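Local coordinates for protein peptidoglycan N-acetylglucosamine deacetylase (Agathobacter rectalis, PDB 5JMU) that probably removes acetyl groups from N-acetylglucosamine residues of peptidoglycan, this being the zinc-binding catalytic domain of a longer, probably membrane-bound protein, at residues Q60-A64 against I102-T107; L38-D42 against E65-H71; D13-P17 against T215-M219; I114-S120 against L145-W150; K20-T25 against G207-L213. One frame throughout, in Å; residues are numbered along the deposited sequence.

Contact 1: Q60-A64 against I102-T107; sequences QNMIA and IIKAQT
This is a helix-to-helix packing contact on the outer layer of the catalytic domain, where the first turn of helix 61-68 meets the last turns of helix 89-107. Segment 102-107 is helical, with Q106 N bonded to I102 O at 2.9 Å and T107 N to I103 O at 2.8 Å; I63 N bonds to Q60 O at 3.0 Å as the chain enters helix 61-68. The closest CA atoms, those of A64 and Q106, lie 4.8 Å apart. The small CB of A64 permits this approach and sits 3.3 Å from Q106 OE1. I63 (chi1 m, chi2 t) is a knob in the hole formed by I102, I103, Q106 and T107: its CD1 is 4.0 Å from I102 CG2, and its CG2 is 3.9 Å from Q106 CB and 3.8 Å from T107 CG2. Beside the knob, the m,m rotamer of Q106 lets NE2 donate to Q60 OE1 at 3.2 Å, while Q60 NE2 bonds to N54. Beneath, I63 and I103 both rest on V73 of strand 72-77. The 365 Å² buried, with one knob and a glutamine-glutamine hydrogen bond, fits neighbouring helices side by side on the sheet of a NodB-type alpha/beta fold.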
# COMPACT_ATOMS: atom_id res chain seq x y z
N GLN A 60 -7.22 -13.00 8.74
CA GLN A 60 -7.67 -12.84 7.35
C GLN A 60 -9.04 -12.14 7.21
O GLN A 60 -9.28 -11.41 6.23
CB GLN A 60 -7.69 -14.20 6.67
CG GLN A 60 -7.59 -14.14 5.17
CD GLN A 60 -7.84 -15.50 4.53
OE1 GLN A 60 -8.98 -15.89 4.34
NE2 GLN A 60 -6.77 -16.24 4.24
N ASN A 61 -9.92 -12.35 8.20
CA ASN A 61 -11.22 -11.68 8.17
C ASN A 61 -11.13 -10.17 8.28
O ASN A 61 -12.11 -9.47 7.97
CB ASN A 61 -12.10 -12.21 9.29
CG ASN A 61 -11.49 -11.93 10.65
OD1 ASN A 61 -10.30 -12.20 10.87
ND2 ASN A 61 -12.30 -11.37 11.59
N MSE A 62 -9.96 -9.64 8.69
CA MSE A 62 -9.81 -8.17 8.67
C MSE A 62 -9.84 -7.59 7.28
O MSE A 62 -10.13 -6.40 7.12
CB MSE A 62 -8.53 -7.73 9.35
CG MSE A 62 -8.51 -7.91 10.85
SE MSE A 62 -9.93 -6.91 11.78
CE MSE A 62 -11.28 -8.21 11.79
N ILE A 63 -9.58 -8.41 6.26
CA ILE A 63 -9.68 -7.93 4.89
C ILE A 63 -11.15 -7.59 4.58
O ILE A 63 -11.46 -6.55 3.98
CB ILE A 63 -9.15 -8.96 3.91
CG1 ILE A 63 -7.65 -9.11 4.13
CG2 ILE A 63 -9.50 -8.60 2.43
CD1 ILE A 63 -7.04 -10.32 3.35
N ALA A 64 -12.06 -8.47 5.00
CA ALA A 64 -13.49 -8.18 4.88
C ALA A 64 -13.84 -6.90 5.62
O ALA A 64 -14.60 -6.10 5.12
CB ALA A 64 -14.35 -9.37 5.39
N ILE A 102 -8.21 -14.52 -2.29
CA ILE A 102 -8.59 -14.32 -0.89
C ILE A 102 -9.37 -13.01 -0.75
O ILE A 102 -10.37 -12.94 0.00
CB ILE A 102 -7.36 -14.35 0.05
CG1 ILE A 102 -6.87 -15.80 0.16
CG2 ILE A 102 -7.72 -13.80 1.41
CD1 ILE A 102 -5.38 -15.86 0.66
N ILE A 103 -8.92 -11.98 -1.47
CA ILE A 103 -9.65 -10.71 -1.40
C ILE A 103 -11.07 -10.87 -1.94
O ILE A 103 -12.03 -10.37 -1.36
CB ILE A 103 -8.90 -9.62 -2.17
CG1 ILE A 103 -7.61 -9.32 -1.43
CG2 ILE A 103 -9.72 -8.35 -2.35
CD1 ILE A 103 -6.57 -8.49 -2.30
N LYS A 104 -11.24 -11.62 -3.01
CA LYS A 104 -12.57 -11.88 -3.56
C LYS A 104 -13.45 -12.64 -2.58
O LYS A 104 -14.63 -12.30 -2.37
CB LYS A 104 -12.43 -12.67 -4.87
CG LYS A 104 -13.73 -13.21 -5.38
CD LYS A 104 -14.61 -12.10 -5.90
CE LYS A 104 -15.76 -12.73 -6.72
NZ LYS A 104 -16.90 -11.82 -7.04
N ALA A 105 -12.88 -13.71 -1.98
CA ALA A 105 -13.57 -14.52 -0.95
C ALA A 105 -14.08 -13.62 0.18
O ALA A 105 -15.23 -13.71 0.63
CB ALA A 105 -12.61 -15.59 -0.40
N GLN A 106 -13.19 -12.74 0.63
CA GLN A 106 -13.48 -11.92 1.82
C GLN A 106 -14.41 -10.73 1.54
O GLN A 106 -15.26 -10.42 2.35
CB GLN A 106 -12.16 -11.39 2.41
CG GLN A 106 -11.31 -12.47 3.15
CD GLN A 106 -11.92 -12.91 4.48
OE1 GLN A 106 -12.76 -12.22 5.07
NE2 GLN A 106 -11.52 -14.10 4.97
N THR A 107 -14.24 -10.09 0.37
CA THR A 107 -14.89 -8.81 0.10
C THR A 107 -15.96 -8.90 -0.96
O THR A 107 -16.77 -7.99 -1.10
CB THR A 107 -13.91 -7.72 -0.37
OG1 THR A 107 -13.45 -7.99 -1.71
CG2 THR A 107 -12.72 -7.63 0.58

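Contact 2: L38-D42 against E65-H71; sequences LDVLD and EEAKRGH
A salt-bridge network of D39, D42, E65 and R69 joins helix 34-43 to the C-terminal end of helix 61-68. The nearest CA atoms, L38 and E66, are 7.3 Å apart, and side chains make the contact. R69, extended (m,t,t), places NH1 3.2 Å from D39 OD1 and 2.9 Å from D42 OD2, the latter a weak bond; its NE is held by E65 OE2 at 2.6 Å. L38 CB lies over one guanidinium face, 3.7 Å from R69 NH1. Deeper, H71 CD2 meets L38 CD2 and H71 CE1 meets L41 CD1, both at 3.6 Å, and H71 ND1 bonds to A48. Water 1 bridges L38 O (2.7 Å) and H71 NE2 (2.8 Å); water 2 links D42 OD1 (2.8 Å) with R69 O (3.2 Å). G70, at phi 99°, ends the helix: G70 N bonds to A67 O and H71 N to E66 O, each at 3.0 Å. This is a Schellman motif, here turning the chain from helix 61-68 into strand 72-77 of the alpha/beta fold.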
# COMPACT_ATOMS: atom_id res chain seq x y z
N LEU A 38 -8.12 0.28 12.35
CA LEU A 38 -9.45 0.57 11.76
C LEU A 38 -10.31 1.45 12.69
O LEU A 38 -11.07 2.30 12.23
CB LEU A 38 -10.19 -0.73 11.44
CG LEU A 38 -9.52 -1.52 10.33
CD1 LEU A 38 -10.38 -2.79 10.13
CD2 LEU A 38 -9.46 -0.69 9.05
N ASP A 39 -10.18 1.25 13.99
CA ASP A 39 -10.94 2.00 14.97
C ASP A 39 -10.46 3.45 14.96
O ASP A 39 -11.26 4.39 15.06
CB ASP A 39 -10.75 1.38 16.37
CG ASP A 39 -11.46 0.05 16.53
OD1 ASP A 39 -12.32 -0.27 15.69
OD2 ASP A 39 -11.17 -0.69 17.49
N VAL A 40 -9.14 3.65 14.87
CA VAL A 40 -8.61 5.02 14.79
C VAL A 40 -9.08 5.73 13.51
O VAL A 40 -9.49 6.91 13.56
CB VAL A 40 -7.06 5.04 14.82
CG1 VAL A 40 -6.48 6.42 14.43
CG2 VAL A 40 -6.55 4.64 16.20
N LEU A 41 -9.02 5.03 12.38
CA LEU A 41 -9.46 5.63 11.12
C LEU A 41 -10.93 6.02 11.21
O LEU A 41 -11.32 7.10 10.73
CB LEU A 41 -9.19 4.68 9.94
CG LEU A 41 -7.71 4.40 9.68
CD1 LEU A 41 -7.56 3.24 8.68
CD2 LEU A 41 -6.95 5.68 9.22
N ASP A 42 -11.74 5.15 11.83
CA ASP A 42 -13.16 5.47 12.04
C ASP A 42 -13.35 6.67 12.95
O ASP A 42 -14.24 7.50 12.73
CB ASP A 42 -13.88 4.28 12.64
CG ASP A 42 -14.26 3.24 11.62
OD1 ASP A 42 -14.11 3.50 10.38
OD2 ASP A 42 -14.71 2.16 12.05
N GLU A 65 -13.32 -6.74 6.83
CA GLU A 65 -13.63 -5.53 7.62
C GLU A 65 -13.08 -4.25 6.98
O GLU A 65 -13.73 -3.19 7.03
CB GLU A 65 -13.08 -5.69 9.05
CG GLU A 65 -13.68 -4.69 10.04
CD GLU A 65 -15.20 -4.81 10.25
OE1 GLU A 65 -15.79 -5.89 10.02
OE2 GLU A 65 -15.82 -3.81 10.68
N GLU A 66 -11.88 -4.33 6.40
CA GLU A 66 -11.31 -3.16 5.73
C GLU A 66 -12.24 -2.68 4.62
O GLU A 66 -12.54 -1.48 4.49
CB GLU A 66 -9.92 -3.49 5.16
CG GLU A 66 -8.87 -3.62 6.28
CD GLU A 66 -7.57 -4.28 5.82
OE1 GLU A 66 -7.42 -4.67 4.64
OE2 GLU A 66 -6.69 -4.50 6.71
N ALA A 67 -12.70 -3.61 3.81
CA ALA A 67 -13.58 -3.24 2.71
C ALA A 67 -14.93 -2.75 3.24
O ALA A 67 -15.47 -1.75 2.73
CB ALA A 67 -13.77 -4.42 1.73
N LYS A 68 -15.48 -3.44 4.25
CA LYS A 68 -16.78 -3.06 4.78
C LYS A 68 -16.77 -1.64 5.29
O LYS A 68 -17.81 -0.93 5.15
CB LYS A 68 -17.22 -4.03 5.91
CG LYS A 68 -18.50 -3.68 6.63
CD LYS A 68 -18.79 -4.73 7.72
CE LYS A 68 -20.15 -4.48 8.37
NZ LYS A 68 -20.36 -5.37 9.57
N ARG A 69 -15.64 -1.23 5.86
CA ARG A 69 -15.53 0.10 6.46
C ARG A 69 -15.14 1.17 5.45
O ARG A 69 -14.99 2.34 5.81
CB ARG A 69 -14.54 0.08 7.63
CG ARG A 69 -15.06 -0.77 8.78
CD ARG A 69 -14.19 -0.61 10.01
NE ARG A 69 -14.47 -1.63 11.04
CZ ARG A 69 -14.14 -1.52 12.32
NH1 ARG A 69 -13.57 -0.40 12.78
NH2 ARG A 69 -14.40 -2.52 13.13
N GLY A 70 -15.03 0.80 4.18
CA GLY A 70 -14.87 1.80 3.14
C GLY A 70 -13.43 2.02 2.67
O GLY A 70 -13.17 2.92 1.85
N HIS A 71 -12.51 1.23 3.19
CA HIS A 71 -11.10 1.36 2.75
C HIS A 71 -10.86 0.64 1.44
O HIS A 71 -11.65 -0.21 1.04
CB HIS A 71 -10.17 0.79 3.82
CG HIS A 71 -10.40 1.42 5.14
ND1 HIS A 71 -10.11 2.74 5.37
CD2 HIS A 71 -10.98 0.95 6.27
CE1 HIS A 71 -10.51 3.07 6.58
NE2 HIS A 71 -11.02 1.99 7.16
O HOH W 1 -12.10 1.98 9.79
O HOH W 2 -16.26 3.35 8.57

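Contact 3: D13-P17 against T215-M219; sequences DTVNP and TSSPM
The polar part of this surface contact is a single backbone hydrogen bond: V15 N donates to S216 O at 2.8 Å with a nearly straight 176° geometry. It fixes the register of two irregular segments, whose nearest CA atoms, T14 and S216, are 5.0 Å apart. Van der Waals contacts with the opposing segment flank it. T14 takes the p rotamer, its CB 3.4 Å from S216 O, its CG2 3.4 Å from S217 O and its OG1 3.8 Å from P218 CA; V15 O is 3.8 Å from P218 CD. In the fold, the pairing brings the loop leading into strand 21-27 against the loop that follows strand 209-210, so segments near the two ends of this chain meet, away from the zinc site. Apolar contacts complete the 252 Å² interface. The rings of P17 and P218 touch through their CD atoms at 3.9 Å, and both pack on Y23; V15 CG2 lies 3.8 Å from S216 CB. S217 directs its CA-to-CB bond away from the 13-17 segment, and its OG bonds to T214 N.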
# COMPACT_ATOMS: atom_id res chain seq x y z
N ASP A 13 -6.32 8.70 -18.67
CA ASP A 13 -6.03 9.78 -17.74
C ASP A 13 -6.59 9.52 -16.37
O ASP A 13 -7.64 8.89 -16.20
CB ASP A 13 -6.60 11.10 -18.23
CG ASP A 13 -5.89 11.64 -19.46
OD1 ASP A 13 -4.74 11.22 -19.75
OD2 ASP A 13 -6.47 12.51 -20.13
N THR A 14 -5.91 10.05 -15.37
CA THR A 14 -6.39 9.96 -14.01
C THR A 14 -7.13 11.25 -13.72
O THR A 14 -7.13 12.16 -14.53
CB THR A 14 -5.26 9.71 -13.02
OG1 THR A 14 -4.23 10.69 -13.20
CG2 THR A 14 -4.66 8.32 -13.28
N VAL A 15 -7.81 11.27 -12.58
CA VAL A 15 -8.60 12.42 -12.17
C VAL A 15 -7.85 13.18 -11.10
O VAL A 15 -7.50 12.63 -10.07
CB VAL A 15 -9.97 11.94 -11.66
CG1 VAL A 15 -10.83 13.11 -11.14
CG2 VAL A 15 -10.66 11.19 -12.74
N ASN A 16 -7.63 14.47 -11.34
CA ASN A 16 -6.94 15.28 -10.34
C ASN A 16 -7.72 15.32 -9.01
O ASN A 16 -8.88 15.69 -9.03
CB ASN A 16 -6.75 16.69 -10.89
CG ASN A 16 -5.85 17.52 -10.00
OD1 ASN A 16 -6.24 17.94 -8.93
ND2 ASN A 16 -4.63 17.76 -10.44
N PRO A 17 -7.09 14.91 -7.89
CA PRO A 17 -7.78 14.77 -6.60
C PRO A 17 -7.83 16.06 -5.81
O PRO A 17 -8.46 16.06 -4.75
CB PRO A 17 -6.93 13.74 -5.85
CG PRO A 17 -5.54 14.03 -6.34
CD PRO A 17 -5.73 14.36 -7.84
N THR A 215 -9.25 3.65 -8.61
CA THR A 215 -8.73 3.44 -9.96
C THR A 215 -8.59 4.74 -10.75
O THR A 215 -7.91 4.75 -11.76
CB THR A 215 -9.61 2.45 -10.75
OG1 THR A 215 -10.94 2.94 -10.78
CG2 THR A 215 -9.56 1.05 -10.08
N SER A 216 -9.23 5.81 -10.30
CA SER A 216 -9.05 7.08 -10.98
C SER A 216 -8.01 7.97 -10.30
O SER A 216 -7.75 9.08 -10.78
CB SER A 216 -10.40 7.80 -11.11
OG SER A 216 -11.02 7.85 -9.86
N SER A 217 -7.41 7.51 -9.19
CA SER A 217 -6.35 8.28 -8.53
C SER A 217 -5.08 8.32 -9.36
O SER A 217 -4.72 7.33 -10.01
CB SER A 217 -5.99 7.70 -7.15
OG SER A 217 -7.14 7.62 -6.33
N PRO A 218 -4.35 9.43 -9.27
CA PRO A 218 -2.97 9.38 -9.81
C PRO A 218 -2.16 8.34 -9.02
O PRO A 218 -2.31 8.27 -7.80
CB PRO A 218 -2.45 10.82 -9.60
CG PRO A 218 -3.23 11.33 -8.37
CD PRO A 218 -4.65 10.69 -8.57
N MSE A 219 -1.37 7.51 -9.71
CA MSE A 219 -0.49 6.57 -9.02
C MSE A 219 0.89 7.20 -8.80
O MSE A 219 1.33 8.04 -9.58
CB MSE A 219 -0.31 5.26 -9.83
CG MSE A 219 -1.61 4.49 -10.11
SE MSE A 219 -2.25 3.57 -8.54
CE MSE A 219 -3.84 4.63 -8.11

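Contact 4: I114-S120 against L145-W150; sequences IRFPGGS and LLYCDW
A short parallel bridge, I114 opposite Y147 (CA-CA 4.7 Å), starts this buried contact: I114 N donates to L146 O at 2.8 Å and C148 N to I114 O at 3.0 Å. Beyond it, a type II turn over F116-G119 curls 114-120 around the second segment. I114 CG1 packs 3.7 Å from Y147 CB, and the edge of F116 meets the Y147 ring face. W150 fills the hollow left by G119, its CZ3 3.7 Å from G119 CA; a CB there would clash with the indole. R115 reaches past strand 146-147, W150 CE3 over its guanidinium face, NE 3.0 Å from C148 O and NH2 2.9 Å from D149 O. D149 holds the residue just after the turn, OD1 to S120 N (2.8 Å) and OD2 to S120 OG (2.6 Å). The RFPGG sequence of 115-119 is consistent with the arginine-proline motif of CE4 deacetylases. R115 O bonds to ND1 of zinc ligand H76 and NH1 salt-bridges D27, a second-shell contact to the metal site.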
# COMPACT_ATOMS: atom_id res chain seq x y z
N ILE A 114 -2.26 -2.91 -7.03
CA ILE A 114 -1.26 -3.69 -6.31
C ILE A 114 -0.10 -2.82 -5.86
O ILE A 114 0.07 -1.68 -6.34
CB ILE A 114 -0.70 -4.88 -7.17
CG1 ILE A 114 0.29 -4.36 -8.22
CG2 ILE A 114 -1.82 -5.61 -7.86
CD1 ILE A 114 1.09 -5.51 -8.90
N ARG A 115 0.70 -3.33 -4.92
CA ARG A 115 2.00 -2.73 -4.62
C ARG A 115 3.00 -3.86 -4.64
O ARG A 115 2.89 -4.81 -3.86
CB ARG A 115 2.00 -2.03 -3.26
CG ARG A 115 3.46 -1.54 -2.89
CD ARG A 115 3.38 -0.66 -1.65
NE ARG A 115 2.81 0.64 -1.95
CZ ARG A 115 2.23 1.42 -1.02
NH1 ARG A 115 2.12 0.98 0.24
NH2 ARG A 115 1.76 2.65 -1.33
N PHE A 116 4.00 -3.75 -5.50
CA PHE A 116 5.03 -4.77 -5.56
C PHE A 116 5.79 -4.84 -4.25
O PHE A 116 6.16 -3.79 -3.70
CB PHE A 116 6.04 -4.44 -6.66
CG PHE A 116 5.52 -4.56 -8.04
CD1 PHE A 116 5.38 -5.81 -8.68
CD2 PHE A 116 5.14 -3.41 -8.75
CE1 PHE A 116 4.94 -5.92 -10.01
CE2 PHE A 116 4.66 -3.52 -10.10
CZ PHE A 116 4.55 -4.77 -10.73
N PRO A 117 6.07 -6.06 -3.75
CA PRO A 117 6.95 -6.16 -2.59
C PRO A 117 8.33 -5.57 -2.90
O PRO A 117 8.94 -5.86 -3.93
CB PRO A 117 6.98 -7.68 -2.31
CG PRO A 117 5.56 -8.13 -2.75
CD PRO A 117 5.36 -7.35 -4.04
N GLY A 118 8.77 -4.67 -2.03
CA GLY A 118 10.01 -3.93 -2.20
C GLY A 118 9.83 -2.68 -3.06
O GLY A 118 10.80 -1.93 -3.27
N GLY A 119 8.61 -2.44 -3.55
CA GLY A 119 8.35 -1.36 -4.51
C GLY A 119 8.65 -1.79 -5.94
O GLY A 119 9.39 -2.76 -6.14
N SER A 120 8.13 -1.10 -6.96
CA SER A 120 8.49 -1.48 -8.34
C SER A 120 9.98 -1.23 -8.60
O SER A 120 10.53 -1.76 -9.58
CB SER A 120 7.63 -0.68 -9.35
OG SER A 120 7.99 0.70 -9.39
N LEU A 145 -4.32 -4.12 -14.31
CA LEU A 145 -4.06 -3.75 -12.92
C LEU A 145 -3.26 -2.43 -12.81
O LEU A 145 -2.51 -2.07 -13.73
CB LEU A 145 -3.29 -4.86 -12.23
CG LEU A 145 -4.09 -6.15 -12.03
CD1 LEU A 145 -3.11 -7.18 -11.54
CD2 LEU A 145 -5.20 -5.88 -11.01
N LEU A 146 -3.46 -1.71 -11.72
CA LEU A 146 -2.71 -0.50 -11.43
C LEU A 146 -1.73 -0.84 -10.34
O LEU A 146 -1.99 -1.74 -9.55
CB LEU A 146 -3.61 0.63 -10.93
CG LEU A 146 -4.70 1.00 -11.94
CD1 LEU A 146 -5.83 1.74 -11.23
CD2 LEU A 146 -4.10 1.80 -13.05
N TYR A 147 -0.58 -0.16 -10.31
CA TYR A 147 0.33 -0.39 -9.18
C TYR A 147 0.74 0.95 -8.60
O TYR A 147 0.73 1.97 -9.29
CB TYR A 147 1.57 -1.21 -9.57
CG TYR A 147 2.56 -0.53 -10.51
CD1 TYR A 147 2.40 -0.57 -11.91
CD2 TYR A 147 3.68 0.14 -9.99
CE1 TYR A 147 3.35 0.03 -12.76
CE2 TYR A 147 4.63 0.74 -10.82
CZ TYR A 147 4.45 0.70 -12.19
OH TYR A 147 5.41 1.32 -12.99
N CYS A 148 1.07 0.96 -7.33
CA CYS A 148 1.43 2.21 -6.65
C CYS A 148 2.63 1.98 -5.72
O CYS A 148 2.67 1.00 -4.95
CB CYS A 148 0.22 2.72 -5.87
SG CYS A 148 0.41 4.42 -5.27
N ASP A 149 3.64 2.83 -5.88
CA ASP A 149 4.74 2.91 -4.93
C ASP A 149 4.39 3.96 -3.87
O ASP A 149 3.28 3.94 -3.37
CB ASP A 149 6.03 3.22 -5.71
CG ASP A 149 6.39 2.09 -6.67
OD1 ASP A 149 6.29 0.89 -6.26
OD2 ASP A 149 6.74 2.36 -7.83
N TRP A 150 5.32 4.87 -3.52
CA TRP A 150 5.03 5.87 -2.49
C TRP A 150 5.99 7.04 -2.66
O TRP A 150 7.00 6.91 -3.34
CB TRP A 150 5.18 5.26 -1.07
CG TRP A 150 6.57 4.72 -0.83
CD1 TRP A 150 7.62 5.37 -0.18
CD2 TRP A 150 7.07 3.42 -1.20
NE1 TRP A 150 8.74 4.56 -0.18
CE2 TRP A 150 8.42 3.36 -0.79
CE3 TRP A 150 6.51 2.29 -1.83
CZ2 TRP A 150 9.23 2.21 -0.99
CZ3 TRP A 150 7.31 1.17 -2.05
CH2 TRP A 150 8.65 1.13 -1.62
O HOH W 3 4.23 -0.90 -6.47
O HOH W 4 7.60 1.92 -11.73

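Contact 5: K20-T25 against G207-L213; sequences KIIYLT and GYTFLPL
At the apolar centre I22 and L24 pack on F210: I22 CG2 is 3.7 Å from F210 CE2, and L24 CG, near the ring plane, is 3.7 Å from F210 CD2. I22 CD1 also meets Y208 CB at 3.6 Å. On the face that carries I21 and T209, I21 CG2 touches L211 CD1 at 3.8 Å, and L213 CD2 lies over the Y23 ring in a CH-pi contact, 3.7 Å from the centroid. The backbones form a parallel ladder, I21 opposite T209 (CA-CA 5.0 Å) and I22 opposite F210 (4.8 Å), bonded T209 N to K20 O, I22 N to T209 O and L211 N to I22 O, each at 2.9 Å. Beyond that last bond water bridges the backbones: water 5 accepts from L24 N (2.9 Å) and lies 2.9 Å from L211 O, to which it may donate; water 6 links L24 O and L211 O, both 2.8 Å. At the outer end K20 CE sits over the Y208 ring, 3.9 Å from its centroid, and NZ bonds to N206 O. Strand 21-27 also pairs with strands 49-53 and 180-186, and I22 and Y208 rest on helix 164-175, as fits the distorted (beta/alpha) barrel of NodB deacetylases.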
# COMPACT_ATOMS: atom_id res chain seq x y z
N LYS A 20 -3.17 19.38 -1.54
CA LYS A 20 -2.84 18.96 -0.16
C LYS A 20 -3.57 17.66 0.16
O LYS A 20 -4.39 17.58 1.09
CB LYS A 20 -3.14 20.08 0.84
CG LYS A 20 -2.15 21.23 0.70
CD LYS A 20 -2.51 22.45 1.52
CE LYS A 20 -2.11 22.26 2.92
NZ LYS A 20 -2.16 23.58 3.61
N ILE A 21 -3.21 16.62 -0.60
CA ILE A 21 -3.85 15.31 -0.50
C ILE A 21 -2.89 14.35 0.18
O ILE A 21 -1.70 14.35 -0.14
CB ILE A 21 -4.21 14.75 -1.89
CG1 ILE A 21 -5.14 15.73 -2.65
CG2 ILE A 21 -4.77 13.32 -1.78
CD1 ILE A 21 -6.45 16.05 -1.91
N ILE A 22 -3.40 13.52 1.08
CA ILE A 22 -2.60 12.43 1.67
C ILE A 22 -3.33 11.11 1.48
O ILE A 22 -4.49 10.94 1.94
CB ILE A 22 -2.33 12.65 3.17
CG1 ILE A 22 -1.61 14.00 3.38
CG2 ILE A 22 -1.46 11.49 3.72
CD1 ILE A 22 -1.55 14.43 4.83
N TYR A 23 -2.64 10.15 0.86
CA TYR A 23 -3.14 8.79 0.80
C TYR A 23 -2.34 8.02 1.84
O TYR A 23 -1.17 7.70 1.59
CB TYR A 23 -2.94 8.18 -0.59
CG TYR A 23 -3.66 8.88 -1.74
CD1 TYR A 23 -4.99 8.61 -2.05
CD2 TYR A 23 -2.96 9.77 -2.58
CE1 TYR A 23 -5.61 9.24 -3.13
CE2 TYR A 23 -3.58 10.40 -3.66
CZ TYR A 23 -4.91 10.13 -3.94
OH TYR A 23 -5.51 10.76 -5.01
N LEU A 24 -2.95 7.71 2.99
CA LEU A 24 -2.29 6.82 3.94
C LEU A 24 -2.40 5.40 3.41
O LEU A 24 -3.50 4.95 3.01
CB LEU A 24 -2.94 6.89 5.34
CG LEU A 24 -2.77 8.20 6.09
CD1 LEU A 24 -3.59 8.15 7.39
CD2 LEU A 24 -1.30 8.39 6.39
N THR A 25 -1.28 4.69 3.34
CA THR A 25 -1.31 3.30 2.88
C THR A 25 -0.57 2.41 3.83
O THR A 25 0.40 2.82 4.47
CB THR A 25 -0.73 3.13 1.45
OG1 THR A 25 0.72 3.22 1.47
CG2 THR A 25 -1.29 4.21 0.53
N GLY A 207 -4.93 21.62 6.75
CA GLY A 207 -5.56 21.82 5.43
C GLY A 207 -5.43 20.63 4.50
O GLY A 207 -5.80 20.72 3.32
N TYR A 208 -4.89 19.53 5.01
CA TYR A 208 -4.76 18.32 4.19
C TYR A 208 -6.05 17.49 4.21
O TYR A 208 -6.78 17.47 5.23
CB TYR A 208 -3.59 17.44 4.67
CG TYR A 208 -2.26 18.07 4.40
CD1 TYR A 208 -1.73 19.03 5.26
CD2 TYR A 208 -1.57 17.76 3.24
CE1 TYR A 208 -0.52 19.63 5.01
CE2 TYR A 208 -0.33 18.37 2.96
CZ TYR A 208 0.17 19.31 3.86
OH TYR A 208 1.37 19.92 3.65
N THR A 209 -6.28 16.79 3.09
CA THR A 209 -7.42 15.86 2.95
C THR A 209 -6.88 14.45 2.79
O THR A 209 -6.04 14.22 1.91
CB THR A 209 -8.28 16.21 1.72
OG1 THR A 209 -8.81 17.53 1.93
CG2 THR A 209 -9.44 15.21 1.62
N PHE A 210 -7.34 13.53 3.64
CA PHE A 210 -6.99 12.11 3.56
C PHE A 210 -7.95 11.38 2.67
O PHE A 210 -9.17 11.46 2.86
CB PHE A 210 -7.00 11.49 4.95
CG PHE A 210 -5.88 12.00 5.82
CD1 PHE A 210 -6.06 13.16 6.58
CD2 PHE A 210 -4.68 11.32 5.89
CE1 PHE A 210 -5.02 13.68 7.38
CE2 PHE A 210 -3.66 11.79 6.69
CZ PHE A 210 -3.82 12.99 7.44
N LEU A 211 -7.40 10.67 1.68
CA LEU A 211 -8.22 9.94 0.74
C LEU A 211 -7.74 8.49 0.61
O LEU A 211 -6.56 8.21 0.84
CB LEU A 211 -8.15 10.61 -0.62
CG LEU A 211 -8.72 12.00 -0.80
CD1 LEU A 211 -8.43 12.52 -2.22
CD2 LEU A 211 -10.20 11.94 -0.51
N PRO A 212 -8.61 7.58 0.20
CA PRO A 212 -8.22 6.22 -0.24
C PRO A 212 -7.83 6.23 -1.73
O PRO A 212 -8.30 7.09 -2.49
CB PRO A 212 -9.47 5.39 -0.03
CG PRO A 212 -10.63 6.41 -0.40
CD PRO A 212 -10.07 7.81 0.05
N LEU A 213 -6.97 5.30 -2.14
CA LEU A 213 -6.62 5.19 -3.55
C LEU A 213 -7.77 4.55 -4.27
O LEU A 213 -8.36 3.56 -3.78
CB LEU A 213 -5.33 4.36 -3.75
CG LEU A 213 -4.04 5.10 -3.34
CD1 LEU A 213 -2.91 4.08 -3.19
CD2 LEU A 213 -3.69 6.20 -4.33
O HOH W 5 -5.75 8.31 3.65
O HOH W 6 -5.00 5.86 0.89

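From the N terminus, segment 13-17 opens contact 3, which closes at 215-219 and so spans all the others. Just within it, contact 5 ties the first strand to the last, closing a loop that encloses contacts 1, 2 and 4. Contact 2 then joins helix 34-43 to helix 61-68; contact 1 opens at 60 before contact 2 closes, so the two cross, and they share helix 61-68, touching where T107 CG2 meets A67 CB at 3.6 Å. Contact 4 follows in series, nearer the chain's centre. It meets contact 5 through R115 NH1 and T25 OG1 (2.9 Å, a probable hydrogen bond), and contact 3 through M219 SE, 3.5 Å from Y147 O. The Y23 OH of contact 5 meets P17 CB of contact 3 at 3.4 Å.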